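Local coordinates for putative type VI secretion protein (Escherichia coli, PDB 4HH5) that is the N-terminal domain of the ClpV1 ATPase of a type VI secretion system, a ClpA/ClpB-family chaperone that probably binds and hydrolyses ATP, at residues Gly53-Leu58 / Arg114-Leu119; Leu119-Glu124 / Leu137-Gln142. All coordinates share one frame; numbering follows the deposited sequence.

Contact 1. Residues Gly53-Leu58 / Arg114-Leu119; sequences GDLTVL and RSVHLL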
loop_
_atom_site.group_PDB
_atom_site.type_symbol
_atom_site.label_atom_id
_atom_site.label_comp_id
_atom_site.label_asym_id
_atom_site.label_seq_id
_atom_site.Cartn_x
_atom_site.Cartn_y
_atom_site.Cartn_z
ATOM N N GLY A 53 5.788 8.901 -3.824
ATOM C CA GLY A 53 4.353 8.931 -3.553
ATOM C C GLY A 53 3.937 9.543 -2.235
ATOM O O GLY A 53 4.745 10.190 -1.554
ATOM N N ASP A 54 2.653 9.333 -1.864
ATOM C CA ASP A 54 2.090 9.889 -0.636
ATOM C C ASP A 54 2.855 9.502 0.620
ATOM O O ASP A 54 3.077 10.364 1.460
ATOM C CB ASP A 54 0.578 9.602 -0.500
ATOM C CG ASP A 54 -0.284 10.035 -1.684
ATOM O OD1 ASP A 54 0.123 10.966 -2.410
ATOM O OD2 ASP A 54 -1.395 9.506 -1.831
ATOM N N LEU A 55 3.290 8.229 0.730
ATOM C CA LEU A 55 4.038 7.724 1.888
ATOM C C LEU A 55 5.337 8.485 2.128
ATOM O O LEU A 55 5.619 8.865 3.270
ATOM C CB LEU A 55 4.345 6.224 1.741
ATOM C CG LEU A 55 3.198 5.235 1.906
ATOM C CD1 LEU A 55 3.684 3.823 1.612
ATOM C CD2 LEU A 55 2.624 5.265 3.331
ATOM N N THR A 56 6.131 8.688 1.054
ATOM C CA THR A 56 7.410 9.415 1.095
ATOM C C THR A 56 7.204 10.874 1.501
ATOM O O THR A 56 7.968 11.386 2.323
ATOM C CB THR A 56 8.158 9.271 -0.248
ATOM O OG1 THR A 56 8.422 7.883 -0.460
ATOM C CG2 THR A 56 9.470 10.069 -0.291
ATOM N N VAL A 57 6.175 11.529 0.946
ATOM C CA VAL A 57 5.824 12.930 1.264
ATOM C C VAL A 57 5.511 13.071 2.772
ATOM O O VAL A 57 6.003 13.997 3.426
ATOM C CB VAL A 57 4.674 13.446 0.352
ATOM C CG1 VAL A 57 4.113 14.786 0.841
ATOM C CG2 VAL A 57 5.146 13.560 -1.100
ATOM N N LEU A 58 4.714 12.145 3.310
ATOM C CA LEU A 58 4.338 12.131 4.726
ATOM C C LEU A 58 5.541 11.857 5.628
ATOM O O LEU A 58 5.728 12.570 6.619
ATOM C CB LEU A 58 3.185 11.148 4.979
ATOM C CG LEU A 58 1.855 11.512 4.298
ATOM C CD1 LEU A 58 0.894 10.342 4.316
ATOM C CD2 LEU A 58 1.216 12.739 4.914
ATOM N N ARG A 114 -5.134 5.749 -4.081
ATOM C CA ARG A 114 -3.747 6.202 -3.976
ATOM C C ARG A 114 -3.143 5.664 -2.687
ATOM O O ARG A 114 -3.891 5.131 -1.859
ATOM C CB ARG A 114 -3.609 7.723 -4.145
ATOM C CG ARG A 114 -4.402 8.576 -3.195
ATOM C CD ARG A 114 -4.485 9.995 -3.708
ATOM N NE ARG A 114 -3.213 10.711 -3.561
ATOM C CZ ARG A 114 -3.042 11.987 -3.880
ATOM N NH1 ARG A 114 -4.051 12.696 -4.372
ATOM N NH2 ARG A 114 -1.859 12.567 -3.704
ATOM N N SER A 115 -1.807 5.770 -2.504
ATOM C CA SER A 115 -1.184 5.212 -1.294
ATOM C C SER A 115 -1.687 5.785 0.021
ATOM O O SER A 115 -1.739 5.054 1.005
ATOM C CB SER A 115 0.340 5.194 -1.376
ATOM O OG SER A 115 0.876 6.503 -1.402
ATOM N N VAL A 116 -2.136 7.054 0.033
ATOM C CA VAL A 116 -2.702 7.656 1.251
ATOM C C VAL A 116 -3.976 6.918 1.695
ATOM O O VAL A 116 -4.244 6.867 2.888
ATOM C CB VAL A 116 -2.893 9.199 1.163
ATOM C CG1 VAL A 116 -4.073 9.575 0.265
ATOM C CG2 VAL A 116 -3.051 9.815 2.553
ATOM N N HIS A 117 -4.741 6.332 0.739
ATOM C CA HIS A 117 -5.960 5.562 1.048
ATOM C C HIS A 117 -5.589 4.218 1.644
ATOM O O HIS A 117 -6.284 3.740 2.537
ATOM C CB HIS A 117 -6.866 5.388 -0.185
ATOM C CG HIS A 117 -7.290 6.690 -0.795
ATOM N ND1 HIS A 117 -7.265 6.883 -2.162
ATOM C CD2 HIS A 117 -7.741 7.820 -0.200
ATOM C CE1 HIS A 117 -7.700 8.119 -2.358
ATOM N NE2 HIS A 117 -7.981 8.726 -1.202
ATOM N N LEU A 118 -4.476 3.626 1.176
ATOM C CA LEU A 118 -3.947 2.378 1.734
ATOM C C LEU A 118 -3.477 2.685 3.157
ATOM O O LEU A 118 -3.680 1.873 4.054
ATOM C CB LEU A 118 -2.760 1.846 0.904
ATOM C CG LEU A 118 -3.016 1.565 -0.596
ATOM C CD1 LEU A 118 -1.708 1.244 -1.322
ATOM C CD2 LEU A 118 -3.983 0.411 -0.786
ATOM N N LEU A 119 -2.895 3.890 3.370
ATOM C CA LEU A 119 -2.436 4.306 4.691
ATOM C C LEU A 119 -3.620 4.544 5.623
ATOM O O LEU A 119 -3.588 4.103 6.772
ATOM C CB LEU A 119 -1.517 5.536 4.615
ATOM C CG LEU A 119 -0.827 5.912 5.914
ATOM C CD1 LEU A 119 0.123 4.810 6.379
ATOM C CD2 LEU A 119 -0.084 7.203 5.760
#
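Asp54, in the first turn of helix 54-61, lays its carboxylate against Arg114, which sits at the N-cap position of helix 115-124. The arginine grips it side-on with two nitrogens: NE gives a 2.8 Å bond to OD2 on its syn lone pair, and NH2 a 2.9 Å bond to OD1, nearly straight at 170°. The side chains cross at about a right angle. The anti lone pair of OD2 takes the backbone N-H of Val116, 3.2 Å from N to OD2, so this oxygen accepts two bonds. With chi1 at -54°, the carboxylate lies beside its own backbone N and faces the start of the other helix. An aspartate suits this place because it is short enough to reach a first-turn N-H while still offering an oxygen to the guanidinium. Ser115 OG lies 3.2 Å from Asp54 CB and hydrogen-bonds Glu158, whose OE2 also bonds the Asp54 backbone N.

Farther along both helices the contact becomes apolar. Leu58 and Leu119 meet tip to tip, Leu58 CD1 lying 3.6 Å from Leu119 CD2, and Leu145 of helix 142-147 packs on both. The axes of the short segments 54-58 and 115-119 run 72° apart and approach to 9.6 Å, a gap that branched leucines are long enough to span. Against this close-packed, buried part, Leu55 makes a looser edge, its CD2 4.0 Å from Leu119 CD1, and the partly exposed Arg114 forms the side nearest solvent, its NH1 paired with Asp153. The guanidinium and the Val116 N-H, with Ser156 at OD1, surround a buried carboxylate near the N-terminal end of helix 115-124; they would be expected to favour its ionised form and fix its rotation.

Contact 2. Residues Leu119-Glu124 / Leu137-Gln142; sequences LGALTE and LLTLSQ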
loop_
_atom_site.group_PDB
_atom_site.type_symbol
_atom_site.label_atom_id
_atom_site.label_comp_id
_atom_site.label_asym_id
_atom_site.label_seq_id
_atom_site.Cartn_x
_atom_site.Cartn_y
_atom_site.Cartn_z
ATOM N N LEU A 119 -2.895 3.890 3.370
ATOM C CA LEU A 119 -2.436 4.306 4.691
ATOM C C LEU A 119 -3.620 4.544 5.623
ATOM O O LEU A 119 -3.588 4.103 6.772
ATOM C CB LEU A 119 -1.517 5.536 4.615
ATOM C CG LEU A 119 -0.827 5.912 5.914
ATOM C CD1 LEU A 119 0.123 4.810 6.379
ATOM C CD2 LEU A 119 -0.084 7.203 5.760
ATOM N N GLY A 120 -4.672 5.172 5.098
ATOM C CA GLY A 120 -5.904 5.416 5.838
ATOM C C GLY A 120 -6.559 4.128 6.285
ATOM O O GLY A 120 -6.999 4.012 7.434
ATOM N N ALA A 121 -6.577 3.128 5.386
ATOM C CA ALA A 121 -7.117 1.803 5.669
ATOM C C ALA A 121 -6.283 1.121 6.773
ATOM O O ALA A 121 -6.851 0.613 7.739
ATOM C CB ALA A 121 -7.125 0.961 4.404
ATOM N N LEU A 122 -4.947 1.196 6.660
ATOM C CA LEU A 122 -3.990 0.627 7.610
ATOM C C LEU A 122 -4.082 1.205 9.026
ATOM O O LEU A 122 -4.031 0.448 9.996
ATOM C CB LEU A 122 -2.556 0.757 7.076
ATOM C CG LEU A 122 -1.517 -0.121 7.759
ATOM C CD1 LEU A 122 -1.728 -1.596 7.394
ATOM C CD2 LEU A 122 -0.104 0.340 7.415
ATOM N N THR A 123 -4.217 2.533 9.146
ATOM C CA THR A 123 -4.305 3.205 10.449
ATOM C C THR A 123 -5.600 2.849 11.215
ATOM O O THR A 123 -5.621 2.902 12.447
ATOM C CB THR A 123 -3.989 4.712 10.303
ATOM O OG1 THR A 123 -3.581 5.249 11.563
ATOM C CG2 THR A 123 -5.146 5.513 9.728
ATOM N N GLU A 124 -6.663 2.479 10.474
ATOM C CA GLU A 124 -7.964 2.075 11.026
ATOM C C GLU A 124 -8.039 0.565 11.273
ATOM O O GLU A 124 -8.886 0.111 12.040
ATOM C CB GLU A 124 -9.108 2.535 10.108
ATOM C CG GLU A 124 -9.486 3.997 10.298
ATOM C CD GLU A 124 -10.399 4.341 11.465
ATOM O OE1 GLU A 124 -10.950 3.414 12.103
ATOM O OE2 GLU A 124 -10.584 5.554 11.723
ATOM N N LEU A 137 3.755 4.633 10.334
ATOM C CA LEU A 137 2.608 4.629 9.422
ATOM C C LEU A 137 1.276 4.658 10.203
ATOM O O LEU A 137 0.260 5.064 9.655
ATOM C CB LEU A 137 2.688 3.377 8.518
ATOM C CG LEU A 137 3.658 3.440 7.310
ATOM C CD1 LEU A 137 5.117 3.313 7.731
ATOM C CD2 LEU A 137 3.353 2.346 6.316
ATOM N N LEU A 138 1.292 4.250 11.481
ATOM C CA LEU A 138 0.112 4.222 12.359
ATOM C C LEU A 138 -0.060 5.496 13.204
ATOM O O LEU A 138 -1.008 5.579 13.994
ATOM C CB LEU A 138 0.156 2.970 13.267
ATOM C CG LEU A 138 0.382 1.609 12.581
ATOM C CD1 LEU A 138 0.460 0.490 13.606
ATOM C CD2 LEU A 138 -0.705 1.307 11.544
ATOM N N THR A 139 0.842 6.485 13.043
ATOM C CA THR A 139 0.830 7.725 13.836
ATOM C C THR A 139 -0.191 8.772 13.412
ATOM O O THR A 139 -0.638 9.543 14.258
ATOM C CB THR A 139 2.238 8.319 14.041
ATOM O OG1 THR A 139 2.779 8.708 12.780
ATOM C CG2 THR A 139 3.183 7.375 14.784
ATOM N N LEU A 140 -0.539 8.830 12.117
ATOM C CA LEU A 140 -1.515 9.800 11.615
ATOM C C LEU A 140 -2.891 9.156 11.563
ATOM O O LEU A 140 -3.006 7.991 11.207
ATOM C CB LEU A 140 -1.119 10.320 10.211
ATOM C CG LEU A 140 0.246 11.017 10.078
ATOM C CD1 LEU A 140 0.725 11.001 8.641
ATOM C CD2 LEU A 140 0.203 12.444 10.619
ATOM N N SER A 141 -3.930 9.895 11.959
ATOM C CA SER A 141 -5.303 9.409 11.905
ATOM C C SER A 141 -5.859 9.639 10.491
ATOM O O SER A 141 -5.275 10.416 9.728
ATOM C CB SER A 141 -6.158 10.157 12.912
ATOM O OG SER A 141 -6.287 11.510 12.511
ATOM N N GLN A 142 -7.012 9.026 10.164
ATOM C CA GLN A 142 -7.658 9.229 8.861
ATOM C C GLN A 142 -8.071 10.688 8.681
ATOM O O GLN A 142 -7.926 11.227 7.577
ATOM C CB GLN A 142 -8.857 8.275 8.672
ATOM C CG GLN A 142 -9.593 8.398 7.319
ATOM C CD GLN A 142 -8.670 8.413 6.117
ATOM O OE1 GLN A 142 -8.008 7.434 5.802
ATOM N NE2 GLN A 142 -8.613 9.526 5.410
HETATM O O HOH W 1 -3.317 3.510 14.025
HETATM O O HOH W 2 -7.932 6.976 11.965
#
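Thr123, on the last turn of helix 115-124, hangs its side chain over the loop that returns along the helix. Its CB already lies 3.5 Å from the carbonyl O of Leu140. From there the two branches part. OG1, swung to the far side from the backbone N (chi1 -158°), donates a 2.8 Å hydrogen bond to Leu140 O, approaching 23° from the carbonyl plane; the methyl CG2 lies 3.6 Å from Leu140 O and also nears Gln142 N. A beta-branched hydroxyl residue suits this spot, supplying a donor and a packing methyl at once. Water 1 adds a bridge, donating to the carbonyl oxygens of Thr123 and Leu138, and water 2 links Glu124 OE2 to Gln142 N.

OE1 of Gln142, whose chain bends at chi2 (48°), lies over the bare CA of Gly120 at 2.9 Å, a short contact where no side chain takes up room. The inner side is apolar. Leu119 CD1 packs 3.6 Å from Leu137 CB and 3.3 Å from Leu137 O, a buried oxygen with no polar partner in the model, and Leu122 CD2 reaches Leu137 CD2. At the edge, Leu138 CD2 lies 4.1 Å from Leu122 CG.

The arrangement is a long interhelical linker with a short 3-10 turn, in the mainly helical Clp N-terminal domain, folding back along helix 115-124 before Ser141, at the N-cap position, starts helix 142-147.

How the contacts relate
Both contacts use helix 115-124, and Leu119 serves in each: its CD2 meets Leu58, while its CD1 is shared between Leu55 and Leu137. Contact 1 lies deeper, its centre about 8 Å from the centre of the chain, against about 11 Å for that of contact 2, and joins two helices; contact 2 joins the helix to a loop and is partly open, with waters bridging its outer side. Charge marks the first, where a salt bridge sits at the helix starts, whereas the second relies on a neutral hydroxyl-to-carbonyl bond and solvent. Their apolar parts merge: Leu58 CD2 lies 4.1 Å from Leu140 CD1, and Leu55 CD2 4.2 Å from Leu137 CD2, giving one continuous leucine-rich interior.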